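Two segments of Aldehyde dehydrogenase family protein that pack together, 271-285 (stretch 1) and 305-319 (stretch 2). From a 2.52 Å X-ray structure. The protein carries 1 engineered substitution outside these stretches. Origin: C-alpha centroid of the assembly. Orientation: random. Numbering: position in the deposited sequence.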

# COMPACT_ATOMS: atom_id res chain seq x y z
N ASP A 271 -25.37 -9.87 28.73
CA ASP A 271 -25.52 -10.84 29.84
C ASP A 271 -24.11 -11.04 30.39
O ASP A 271 -23.46 -11.98 30.01
N PHE A 272 -23.76 -10.27 31.41
CA PHE A 272 -22.39 -10.22 31.94
C PHE A 272 -21.92 -11.60 32.40
O PHE A 272 -20.82 -11.97 32.08
N ALA A 273 -22.78 -12.37 33.04
CA ALA A 273 -22.34 -13.71 33.49
C ALA A 273 -21.94 -14.57 32.30
O ALA A 273 -21.01 -15.31 32.43
N ASN A 274 -22.67 -14.50 31.19
CA ASN A 274 -22.32 -15.34 30.03
C ASN A 274 -21.34 -14.65 29.08
O ASN A 274 -20.87 -15.32 28.20
N ALA A 275 -21.07 -13.36 29.24
CA ALA A 275 -20.17 -12.71 28.27
C ALA A 275 -18.76 -12.49 28.81
O ALA A 275 -17.86 -12.41 28.02
N VAL A 276 -18.58 -12.37 30.11
CA VAL A 276 -17.21 -12.13 30.64
C VAL A 276 -16.32 -13.36 30.43
O VAL A 276 -15.19 -13.18 30.04
N PRO A 277 -16.78 -14.59 30.67
CA PRO A 277 -15.93 -15.74 30.49
C PRO A 277 -15.43 -15.93 29.05
O PRO A 277 -14.30 -16.17 28.89
N PRO A 278 -16.26 -15.80 28.01
CA PRO A 278 -15.79 -15.95 26.65
C PRO A 278 -14.76 -14.87 26.31
O PRO A 278 -13.89 -15.16 25.59
N GLY A 279 -14.96 -13.65 26.78
CA GLY A 279 -13.96 -12.62 26.55
C GLY A 279 -12.61 -12.96 27.15
O GLY A 279 -11.57 -12.78 26.51
N VAL A 280 -12.61 -13.46 28.40
CA VAL A 280 -11.37 -13.89 29.05
C VAL A 280 -10.73 -15.02 28.26
O VAL A 280 -9.52 -15.00 27.97
N MET A 281 -11.52 -16.03 27.90
CA MET A 281 -11.01 -17.09 27.05
C MET A 281 -10.47 -16.54 25.73
O MET A 281 -9.41 -16.95 25.26
N ALA A 282 -11.18 -15.58 25.13
CA ALA A 282 -10.67 -14.97 23.91
C ALA A 282 -9.36 -14.23 24.16
O ALA A 282 -8.43 -14.33 23.36
N ALA A 283 -9.27 -13.48 25.25
CA ALA A 283 -8.04 -12.75 25.50
C ALA A 283 -6.86 -13.70 25.65
O ALA A 283 -5.75 -13.40 25.18
N PHE A 284 -7.07 -14.87 26.27
CA PHE A 284 -6.00 -15.79 26.63
C PHE A 284 -5.82 -16.93 25.62
O PHE A 284 -5.02 -17.84 25.88
N ARG A 285 -6.53 -16.92 24.50
CA ARG A 285 -6.31 -17.94 23.47
C ARG A 285 -4.86 -17.91 23.00
O ARG A 285 -4.27 -16.85 22.81
N ALA A 305 -17.02 -4.69 39.56
CA ALA A 305 -16.77 -5.70 40.59
C ALA A 305 -17.34 -7.06 40.19
O ALA A 305 -16.76 -8.10 40.51
N GLU A 306 -18.47 -7.07 39.48
CA GLU A 306 -19.02 -8.34 39.01
C GLU A 306 -18.12 -8.97 37.95
O GLU A 306 -17.85 -10.18 37.99
N VAL A 307 -17.65 -8.18 36.98
CA VAL A 307 -16.83 -8.75 35.91
C VAL A 307 -15.46 -9.15 36.45
O VAL A 307 -14.90 -10.17 36.03
N GLU A 308 -14.92 -8.38 37.40
CA GLU A 308 -13.69 -8.80 38.07
C GLU A 308 -13.83 -10.21 38.62
O GLU A 308 -13.06 -11.11 38.26
N ALA A 309 -14.84 -10.43 39.47
CA ALA A 309 -15.08 -11.77 40.02
C ALA A 309 -15.22 -12.81 38.92
O ALA A 309 -14.67 -13.92 39.03
N LEU A 310 -15.97 -12.49 37.86
CA LEU A 310 -16.18 -13.44 36.79
C LEU A 310 -14.89 -13.74 36.04
O LEU A 310 -14.72 -14.85 35.51
N ALA A 311 -13.98 -12.77 35.97
CA ALA A 311 -12.73 -12.96 35.24
C ALA A 311 -11.74 -13.81 36.03
O ALA A 311 -11.12 -14.73 35.49
N ALA A 312 -11.58 -13.51 37.32
CA ALA A 312 -10.80 -14.37 38.20
C ALA A 312 -11.33 -15.79 38.15
O ALA A 312 -10.55 -16.76 38.08
N GLN A 313 -12.65 -15.93 38.17
CA GLN A 313 -13.29 -17.24 38.17
C GLN A 313 -12.92 -18.05 36.93
O GLN A 313 -12.51 -19.21 37.03
N THR A 314 -13.07 -17.45 35.74
CA THR A 314 -12.78 -18.22 34.54
C THR A 314 -11.28 -18.38 34.32
O THR A 314 -10.83 -19.43 33.83
N ALA A 315 -10.49 -17.38 34.71
CA ALA A 315 -9.04 -17.53 34.66
C ALA A 315 -8.58 -18.71 35.50
O ALA A 315 -7.83 -19.57 35.02
N GLY A 316 -9.04 -18.79 36.75
CA GLY A 316 -8.61 -19.82 37.68
C GLY A 316 -8.91 -21.24 37.24
O GLY A 316 -8.34 -22.19 37.81
N THR A 317 -9.77 -21.43 36.25
CA THR A 317 -10.12 -22.75 35.78
C THR A 317 -9.42 -23.11 34.48
O THR A 317 -9.73 -24.14 33.88
N ILE A 318 -8.48 -22.29 34.02
CA ILE A 318 -7.71 -22.67 32.85
C ILE A 318 -6.60 -23.63 33.27
O ILE A 318 -5.81 -23.33 34.18
N VAL A 319 -6.56 -24.79 32.63
CA VAL A 319 -5.52 -25.78 32.89
C VAL A 319 -4.29 -25.35 32.10
O VAL A 319 -4.32 -25.31 30.86

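Two consecutive prolines, Pro 277 and Pro 278, sit in the middle of one of the two helices that pack here, and the first of them takes a direct part in the contact. Neither proline nitrogen can bond to the preceding turn, so helix 272-284 is kinked at this point. Its axis passes 8.8 Å from that of helix 305-316, with 50° between their N-to-C directions. The CA atoms of Pro 277 and Thr 314 are 5.7 Å apart, and CB of Pro 277 comes within 3.3 Å of CG2 of Thr 314. These two carbons are closer than usual van der Waals contact; a compact proline ring suits a place where the backbones come so near.

No hydrogen bond crosses between the stretches; the fit depends on apolar surfaces. Thr 314 shows how a polar residue can take part. In the p rotamer, it bonds through OG1 to O of Leu 310, 3.2 Å away on its own helix. The hydroxyl is thus satisfied locally, although OG1 also lies 3.5 Å from CB of Val 280.

Val 276, a t rotamer pointing toward the partner helix, packs against both Val 307 and Leu 310. Its CG2 meets CB of Val 307 at 3.7 Å, and its CG1 meets CB of Leu 310, also at 3.7 Å. One turn later Val 280, again t, places CG2 3.9 Å from CB of Ala 311, whose small side chain leaves room for the valine. Leu 310, with chi1 m and chi2 t, points toward stretch 1 and extends CD2 to within 4.1 Å of CA of Ala 273.

At the beginning of stretch 1, Phe 272 (m) points inward, and its CD2 lies 3.9 Å from CG1 of Val 307, which approaches the ring obliquely. Glu 306 has an extended side chain, t at chi1 and chi2, and brings OE1 within 3.9 Å of CB of Phe 272. The glutamate stays partly exposed, which suits a carboxylate.

The other end is closed by Ile 318, beyond the second helix in a non-helical segment. Its m, t conformation brings CD1 against both Met 281 and Phe 284. The CD1 atom is 3.6 Å from CD2 of Phe 284, at the edge of an aromatic ring held by an m rotamer, and Ala 315 approaches the same edge. Met 281 starts sideways, but its flexible m, m, p chain carries CE to 3.1 Å from CD1 of Ile 318, a very tight methyl contact.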

# COMPACT_ATOMS: atom_id res chain seq x y z
CB ASP A 271 -26.13 -12.13 29.30
CG ASP A 271 -26.26 -13.23 30.32
OD1 ASP A 271 -26.05 -12.98 31.49
OD2 ASP A 271 -26.58 -14.34 29.91
CB PHE A 272 -22.29 -9.13 33.00
CG PHE A 272 -22.07 -7.76 32.42
CD1 PHE A 272 -23.12 -7.01 31.96
CD2 PHE A 272 -20.79 -7.25 32.29
CE1 PHE A 272 -22.91 -5.77 31.41
CE2 PHE A 272 -20.59 -6.00 31.75
CZ PHE A 272 -21.65 -5.26 31.31
CB ALA A 273 -23.47 -14.35 34.24
CB ASN A 274 -23.55 -15.75 29.24
CG ASN A 274 -24.35 -16.79 29.97
OD1 ASN A 274 -25.45 -17.13 29.56
ND2 ASN A 274 -23.81 -17.30 31.05
CB ALA A 275 -20.77 -11.43 27.76
CB VAL A 276 -17.22 -11.68 32.10
CG1 VAL A 276 -15.83 -11.65 32.67
CG2 VAL A 276 -17.86 -10.32 32.24
CB PRO A 277 -16.85 -16.90 30.88
CG PRO A 277 -17.78 -16.28 31.83
CD PRO A 277 -18.05 -14.92 31.25
CB PRO A 278 -17.07 -15.84 25.82
CG PRO A 278 -18.11 -16.27 26.78
CD PRO A 278 -17.67 -15.63 28.07
CB VAL A 280 -11.65 -14.33 30.50
CG1 VAL A 280 -10.40 -14.91 31.12
CG2 VAL A 280 -12.20 -13.17 31.33
CB MET A 281 -12.10 -18.13 26.81
CG MET A 281 -12.51 -18.89 28.06
SD MET A 281 -11.12 -19.77 28.82
CE MET A 281 -10.33 -18.50 29.81
CB ALA A 282 -11.71 -14.00 23.33
CB ALA A 283 -8.19 -11.87 26.75
CB PHE A 284 -6.22 -16.39 28.03
CG PHE A 284 -6.17 -15.37 29.17
CD1 PHE A 284 -5.67 -14.09 28.97
CD2 PHE A 284 -6.61 -15.72 30.44
CE1 PHE A 284 -5.62 -13.17 30.02
CE2 PHE A 284 -6.57 -14.80 31.48
CZ PHE A 284 -6.06 -13.53 31.27
CB ARG A 285 -7.27 -17.72 22.30
CG ARG A 285 -7.14 -18.73 21.16
CD ARG A 285 -8.49 -19.31 20.68
NE ARG A 285 -9.41 -18.31 20.14
CZ ARG A 285 -10.55 -17.94 20.73
NH1 ARG A 285 -10.93 -18.47 21.90
NH2 ARG A 285 -11.31 -17.01 20.16
CB ALA A 305 -17.35 -5.26 41.94
CB GLU A 306 -20.43 -8.14 38.48
CG GLU A 306 -21.15 -9.45 38.21
CD GLU A 306 -22.55 -9.26 37.66
OE1 GLU A 306 -22.93 -10.08 36.78
OE2 GLU A 306 -23.27 -8.33 38.09
CB VAL A 307 -16.71 -7.80 34.70
CG1 VAL A 307 -17.77 -6.69 34.74
CG2 VAL A 307 -15.32 -7.22 34.57
CB GLU A 308 -13.33 -7.82 39.19
CG GLU A 308 -12.64 -6.55 38.74
CD GLU A 308 -12.36 -5.62 39.91
OE1 GLU A 308 -12.70 -5.99 41.06
OE2 GLU A 308 -11.79 -4.53 39.69
CB ALA A 309 -16.33 -11.75 40.90
CB LEU A 310 -17.23 -12.90 35.83
CG LEU A 310 -18.64 -12.93 36.40
CD1 LEU A 310 -19.48 -11.79 35.81
CD2 LEU A 310 -19.25 -14.28 36.10
CB ALA A 311 -12.11 -11.60 34.88
CB ALA A 312 -10.84 -13.84 39.62
CB GLN A 313 -14.79 -17.04 38.26
CG GLN A 313 -15.53 -18.11 38.96
CD GLN A 313 -17.00 -17.81 38.99
OE1 GLN A 313 -17.41 -16.67 39.23
NE2 GLN A 313 -17.81 -18.83 38.73
CB THR A 314 -13.43 -17.57 33.32
OG1 THR A 314 -12.96 -16.23 33.19
CG2 THR A 314 -14.95 -17.53 33.51
CB ALA A 315 -8.35 -16.24 35.11
CB THR A 317 -11.63 -22.85 35.62
OG1 THR A 317 -11.99 -22.28 34.36
CG2 THR A 317 -12.31 -22.07 36.71
CB ILE A 318 -7.13 -21.44 32.13
CG1 ILE A 318 -8.13 -20.28 32.14
CG2 ILE A 318 -6.80 -21.79 30.70
CD1 ILE A 318 -7.68 -19.10 31.29
CB VAL A 319 -5.97 -27.19 32.49
CG1 VAL A 319 -4.89 -28.21 32.79
CG2 VAL A 319 -7.28 -27.54 33.21